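Local coordinates for protein beta-1,3-glucanosyltransferase (PDB 4WTP) that is a glucanosyltransferase of glycoside hydrolase family 17, built as a beta/alpha barrel, at residues V177-Y190 / A213-P227. Numbering follows the deposited sequence. Where two conformers were deposited one is given.
Sequences VKELDFLMMNAFPY and ASLGKPVKISETGWP
Strands 182-186 and 219-223, joined through helix 196-212 in a beta-alpha-beta unit, are parallel neighbours in the barrel of this family 17 fold. Lys220 lies between two residues of the partner strand, its N donating to Leu183 O (2.8 Å) and its O accepting from Met185 N. A beta bulge then shifts the register by one: Met185 O takes the N-H of Ser222 from above its carbonyl plane and, weakly, that of Glu223. Ser222, the extra residue of the bulge, points its CB toward 182-186, and its small hydroxyl reaches Asn186, OG donating to OD1 (2.6 Å). The Asn186 amide stacks on the Glu223 carboxylate with planes 8° apart, and a water bridges OD1 and OE2; Asn186 ND2 is held by Ser132 and Glu133. Before the strands, Lys217 is long enough, its chain extended beyond CG, to bring NZ to the carbonyls of the Val177-Leu180 turn, bonding Val177 O (2.6 Å) and, on a lone pair, Leu180 O (2.8 Å). Farther along, Thr224 OG1 donates to Ala187 O. Tyr190, with CG anti to its N (chi1 -179°), sets its ring edge on the Trp226 face, planes at 85°, while the compact Pro227 ring sets CG over the Tyr190 face as a CH-pi contact, 3.6 Å from the ring centroid.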
loop_
_atom_site.group_PDB
_atom_site.type_symbol
_atom_site.label_atom_id
_atom_site.label_comp_id
_atom_site.label_asym_id
_atom_site.label_seq_id
_atom_site.Cartn_x
_atom_site.Cartn_y
_atom_site.Cartn_z
ATOM N N VAL A 177 7.363 -13.915 -10.163
ATOM C CA VAL A 177 6.494 -13.160 -11.072
ATOM C C VAL A 177 5.600 -14.111 -11.899
ATOM O O VAL A 177 4.433 -13.817 -12.146
ATOM C CB VAL A 177 7.325 -12.242 -11.981
ATOM C CG1 VAL A 177 6.430 -11.554 -12.996
ATOM C CG2 VAL A 177 8.027 -11.165 -11.146
ATOM N N LYS A 178 6.141 -15.293 -12.226
ATOM C CA LYS A 178 5.319 -16.303 -12.922
ATOM C C LYS A 178 4.013 -16.669 -12.195
ATOM O O LYS A 178 3.021 -17.024 -12.841
ATOM C CB LYS A 178 6.155 -17.568 -13.159
ATOM C CG LYS A 178 7.187 -17.420 -14.254
ATOM C CD LYS A 178 7.897 -18.728 -14.580
ATOM C CE LYS A 178 8.814 -18.539 -15.774
ATOM N NZ LYS A 178 8.175 -17.684 -16.815
ATOM N N GLU A 179 4.007 -16.584 -10.863
ATOM C CA GLU A 179 2.838 -16.988 -10.098
ATOM C C GLU A 179 1.837 -15.850 -9.893
ATOM O O GLU A 179 0.732 -16.107 -9.430
ATOM C CB GLU A 179 3.247 -17.585 -8.748
ATOM C CG GLU A 179 4.156 -18.814 -8.841
ATOM C CD GLU A 179 3.614 -19.901 -9.770
ATOM O OE1 GLU A 179 2.391 -20.138 -9.760
ATOM O OE2 GLU A 179 4.404 -20.524 -10.519
ATOM N N LEU A 180 2.245 -14.609 -10.198
ATOM C CA LEU A 180 1.446 -13.438 -9.877
ATOM C C LEU A 180 0.414 -13.157 -10.951
ATOM O O LEU A 180 0.602 -13.488 -12.134
ATOM C CB LEU A 180 2.366 -12.219 -9.788
ATOM C CG LEU A 180 3.507 -12.253 -8.801
ATOM C CD1 LEU A 180 4.253 -10.917 -8.817
ATOM C CD2 LEU A 180 2.981 -12.532 -7.394
ATOM N N ASP A 181 -0.658 -12.477 -10.570
ATOM C CA ASP A 181 -1.521 -11.838 -11.550
ATOM C C ASP A 181 -1.005 -10.436 -11.920
ATOM O O ASP A 181 -1.078 -10.036 -13.082
ATOM C CB ASP A 181 -2.954 -11.762 -11.031
ATOM C CG ASP A 181 -3.586 -13.129 -10.858
ATOM O OD1 ASP A 181 -3.506 -13.928 -11.810
ATOM O OD2 ASP A 181 -4.132 -13.409 -9.785
ATOM N N PHE A 182 -0.487 -9.710 -10.932
ATOM C CA PHE A 182 0.135 -8.414 -11.175
ATOM C C PHE A 182 1.206 -8.150 -10.124
ATOM O O PHE A 182 1.270 -8.811 -9.085
ATOM C CB PHE A 182 -0.893 -7.264 -11.237
ATOM C CG PHE A 182 -1.703 -7.080 -9.977
ATOM C CD1 PHE A 182 -2.756 -7.932 -9.656
ATOM C CD2 PHE A 182 -1.390 -6.055 -9.086
ATOM C CE1 PHE A 182 -3.490 -7.750 -8.485
ATOM C CE2 PHE A 182 -2.140 -5.848 -7.938
ATOM C CZ PHE A 182 -3.179 -6.708 -7.623
ATOM N N LEU A 183 2.052 -7.155 -10.391
ATOM C CA LEU A 183 3.142 -6.789 -9.493
ATOM C C LEU A 183 2.801 -5.483 -8.814
ATOM O O LEU A 183 2.135 -4.629 -9.414
ATOM C CB LEU A 183 4.419 -6.591 -10.297
ATOM C CG LEU A 183 5.091 -7.774 -10.999
ATOM C CD1 LEU A 183 4.268 -8.286 -12.164
ATOM C CD2 LEU A 183 6.487 -7.410 -11.444
ATOM N N MET A 184 3.282 -5.298 -7.584
ATOM C CA MET A 184 3.136 -3.990 -6.944
ATOM C C MET A 184 4.470 -3.533 -6.371
ATOM O O MET A 184 5.123 -4.242 -5.593
ATOM C CB MET A 184 2.099 -4.010 -5.821
ATOM C CG MET A 184 0.715 -4.495 -6.222
ATOM S SD MET A 184 -0.649 -4.064 -5.016
ATOM C CE MET A 184 -1.044 -2.387 -5.601
ATOM N N MET A 185 4.876 -2.347 -6.752
ATOM C CA MET A 185 6.127 -1.759 -6.288
ATOM C C MET A 185 6.004 -0.887 -5.051
ATOM O O MET A 185 5.168 -0.046 -4.967
ATOM C CB MET A 185 6.686 -0.897 -7.408
ATOM C CG MET A 185 8.087 -0.309 -7.125
ATOM S SD MET A 185 8.834 0.791 -8.453
ATOM C CE MET A 185 7.777 2.302 -8.364
ATOM N N ASN A 186 6.921 -1.104 -4.120
ATOM C CA ASN A 186 7.102 -0.145 -3.011
ATOM C C ASN A 186 8.363 0.610 -3.340
ATOM O O ASN A 186 9.414 -0.018 -3.571
ATOM C CB ASN A 186 7.374 -0.865 -1.692
ATOM C CG ASN A 186 6.234 -1.735 -1.207
ATOM O OD1 ASN A 186 5.083 -1.579 -1.573
ATOM N ND2 ASN A 186 6.567 -2.630 -0.295
ATOM N N ALA A 187 8.315 1.935 -3.348
ATOM C CA ALA A 187 9.534 2.709 -3.614
ATOM C C ALA A 187 9.424 4.046 -2.932
ATOM O O ALA A 187 8.417 4.748 -3.104
ATOM C CB ALA A 187 9.733 2.902 -5.119
ATOM N N PHE A 188 10.479 4.445 -2.233
ATOM C CA PHE A 188 10.545 5.745 -1.595
ATOM C C PHE A 188 11.848 6.437 -1.925
ATOM O O PHE A 188 12.860 6.230 -1.225
ATOM C CB PHE A 188 10.466 5.596 -0.080
ATOM C CG PHE A 188 9.118 5.130 0.419
ATOM C CD1 PHE A 188 8.819 3.756 0.452
ATOM C CD2 PHE A 188 8.163 6.053 0.888
ATOM C CE1 PHE A 188 7.586 3.313 0.914
ATOM C CE2 PHE A 188 6.929 5.604 1.371
ATOM C CZ PHE A 188 6.649 4.241 1.369
ATOM N N PRO A 189 11.836 7.311 -2.943
ATOM C CA PRO A 189 13.008 8.126 -3.216
ATOM C C PRO A 189 13.564 8.867 -1.979
ATOM O O PRO A 189 14.784 9.091 -1.893
ATOM C CB PRO A 189 12.505 9.070 -4.302
ATOM C CG PRO A 189 11.554 8.199 -5.096
ATOM C CD PRO A 189 10.849 7.383 -4.043
ATOM N N TYR A 190 12.703 9.264 -1.050
ATOM C CA TYR A 190 13.144 9.879 0.173
ATOM C C TYR A 190 14.224 9.062 0.874
ATOM O O TYR A 190 15.238 9.585 1.358
ATOM C CB TYR A 190 11.945 10.057 1.132
ATOM C CG TYR A 190 12.385 10.710 2.401
ATOM C CD1 TYR A 190 12.426 12.115 2.488
ATOM C CD2 TYR A 190 12.791 9.983 3.517
ATOM C CE1 TYR A 190 12.884 12.743 3.636
ATOM C CE2 TYR A 190 13.240 10.613 4.660
ATOM C CZ TYR A 190 13.288 11.999 4.724
ATOM O OH TYR A 190 13.743 12.622 5.860
ATOM N N ALA A 213 10.854 -6.413 -15.217
ATOM C CA ALA A 213 10.792 -7.737 -14.560
ATOM C C ALA A 213 9.403 -8.378 -14.627
ATOM O O ALA A 213 9.183 -9.448 -14.074
ATOM C CB ALA A 213 11.240 -7.623 -13.100
ATOM N N SER A 214 8.463 -7.704 -15.273
ATOM C CA SER A 214 7.050 -8.005 -15.132
ATOM C C SER A 214 6.546 -9.187 -15.949
ATOM O O SER A 214 5.399 -9.611 -15.739
ATOM C CB SER A 214 6.189 -6.778 -15.530
ATOM O OG SER A 214 6.297 -6.566 -16.933
ATOM N N LEU A 215 7.366 -9.686 -16.885
ATOM C CA LEU A 215 6.930 -10.719 -17.839
ATOM C C LEU A 215 5.681 -10.237 -18.594
ATOM O O LEU A 215 4.858 -11.025 -19.070
ATOM C CB LEU A 215 6.687 -12.077 -17.143
ATOM C CG LEU A 215 7.842 -12.628 -16.309
ATOM C CD1 LEU A 215 7.462 -13.948 -15.632
ATOM C CD2 LEU A 215 9.071 -12.821 -17.190
ATOM N N GLY A 216 5.539 -8.915 -18.713
ATOM C CA GLY A 216 4.379 -8.336 -19.376
ATOM C C GLY A 216 3.097 -8.207 -18.577
ATOM O O GLY A 216 2.072 -7.756 -19.119
ATOM N N LYS A 217 3.152 -8.596 -17.303
ATOM C CA LYS A 217 1.990 -8.518 -16.424
ATOM C C LYS A 217 1.802 -7.089 -15.916
ATOM O O LYS A 217 2.750 -6.304 -15.901
ATOM C CB LYS A 217 2.173 -9.489 -15.267
ATOM C CG LYS A 217 2.208 -10.929 -15.729
ATOM C CD LYS A 217 2.392 -11.879 -14.560
ATOM C CE LYS A 217 2.366 -13.321 -15.019
ATOM N NZ LYS A 217 2.537 -14.300 -13.923
ATOM N N PRO A 218 0.573 -6.724 -15.514
ATOM C CA PRO A 218 0.378 -5.341 -15.027
ATOM C C PRO A 218 1.237 -5.024 -13.817
ATOM O O PRO A 218 1.471 -5.901 -12.952
ATOM C CB PRO A 218 -1.101 -5.305 -14.660
ATOM C CG PRO A 218 -1.749 -6.377 -15.485
ATOM C CD PRO A 218 -0.693 -7.472 -15.560
ATOM N N VAL A 219 1.690 -3.766 -13.759
ATOM C CA VAL A 219 2.479 -3.276 -12.650
ATOM C C VAL A 219 1.771 -2.085 -12.005
ATOM O O VAL A 219 1.477 -1.091 -12.664
ATOM C CB VAL A 219 3.908 -2.838 -13.098
ATOM C CG1 VAL A 219 4.693 -2.382 -11.890
ATOM C CG2 VAL A 219 4.642 -4.008 -13.776
ATOM N N LYS A 220 1.512 -2.187 -10.704
ATOM C CA LYS A 220 0.909 -1.116 -9.935
ATOM C C LYS A 220 1.920 -0.668 -8.882
ATOM O O LYS A 220 2.966 -1.295 -8.691
ATOM C CB LYS A 220 -0.396 -1.607 -9.284
ATOM C CG LYS A 220 -1.363 -2.216 -10.294
ATOM C CD LYS A 220 -2.713 -2.546 -9.681
ATOM C CE LYS A 220 -3.608 -3.210 -10.705
ATOM N NZ LYS A 220 -4.965 -2.619 -10.606
ATOM N N ILE A 221 1.613 0.430 -8.208
ATOM C CA ILE A 221 2.482 0.937 -7.128
ATOM C C ILE A 221 1.757 0.745 -5.807
ATOM O O ILE A 221 0.711 1.348 -5.582
ATOM C CB ILE A 221 2.920 2.391 -7.384
ATOM C CG1 ILE A 221 3.694 2.479 -8.714
ATOM C CG2 ILE A 221 3.756 2.914 -6.220
ATOM C CD1 ILE A 221 4.092 3.891 -9.107
ATOM N N SER A 222 2.304 -0.082 -4.919
ATOM C CA SER A 222 1.654 -0.336 -3.639
ATOM C C SER A 222 2.000 0.681 -2.560
ATOM O O SER A 222 1.225 0.845 -1.630
ATOM C CB SER A 222 1.960 -1.744 -3.155
ATOM O OG SER A 222 3.301 -2.042 -3.465
ATOM N N GLU A 223 3.150 1.346 -2.683
ATOM C CA GLU A 223 3.524 2.369 -1.691
ATOM C C GLU A 223 4.505 3.357 -2.287
ATOM O O GLU A 223 5.539 2.954 -2.880
ATOM C CB GLU A 223 4.252 1.788 -0.461
ATOM C CG GLU A 223 3.539 0.816 0.434
ATOM C CD GLU A 223 4.474 0.229 1.460
ATOM O OE1 GLU A 223 5.673 0.529 1.447
ATOM O OE2 GLU A 223 4.042 -0.599 2.244
ATOM N N THR A 224 4.230 4.648 -2.053
ATOM C CA THR A 224 5.247 5.693 -2.113
ATOM C C THR A 224 4.661 6.897 -1.380
ATOM O O THR A 224 3.438 7.023 -1.251
ATOM C CB THR A 224 5.640 6.080 -3.544
ATOM O OG1 THR A 224 6.842 6.845 -3.464
ATOM C CG2 THR A 224 4.574 6.958 -4.210
ATOM N N GLY A 225 5.540 7.750 -0.871
ATOM C CA GLY A 225 5.121 8.923 -0.105
ATOM C C GLY A 225 6.347 9.700 0.327
ATOM O O GLY A 225 7.475 9.325 -0.010
ATOM N N TRP A 226 6.139 10.759 1.114
ATOM C CA TRP A 226 7.196 11.691 1.457
ATOM C C TRP A 226 6.807 12.307 2.790
ATOM O O TRP A 226 5.655 12.763 2.963
ATOM C CB TRP A 226 7.317 12.792 0.390
ATOM C CG TRP A 226 8.543 13.633 0.554
ATOM C CD1 TRP A 226 8.753 14.663 1.476
ATOM C CD2 TRP A 226 9.791 13.485 -0.186
ATOM N NE1 TRP A 226 10.019 15.183 1.292
ATOM C CE2 TRP A 226 10.681 14.517 0.304
ATOM C CE3 TRP A 226 10.219 12.671 -1.222
ATOM C CZ2 TRP A 226 11.954 14.685 -0.202
ATOM C CZ3 TRP A 226 11.521 12.834 -1.694
ATOM C CH2 TRP A 226 12.366 13.826 -1.208
ATOM N N PRO A 227 7.747 12.413 3.747
ATOM C CA PRO A 227 7.403 12.915 5.078
ATOM C C PRO A 227 7.377 14.437 5.168
ATOM O O PRO A 227 8.143 15.164 4.515
ATOM C CB PRO A 227 8.523 12.345 5.962
ATOM C CG PRO A 227 9.707 12.328 5.052
ATOM C CD PRO A 227 9.135 11.934 3.698
HETATM O O HOH W 1 3.158 -2.563 0.274
HETATM O O HOH W 2 9.724 9.112 -1.603
#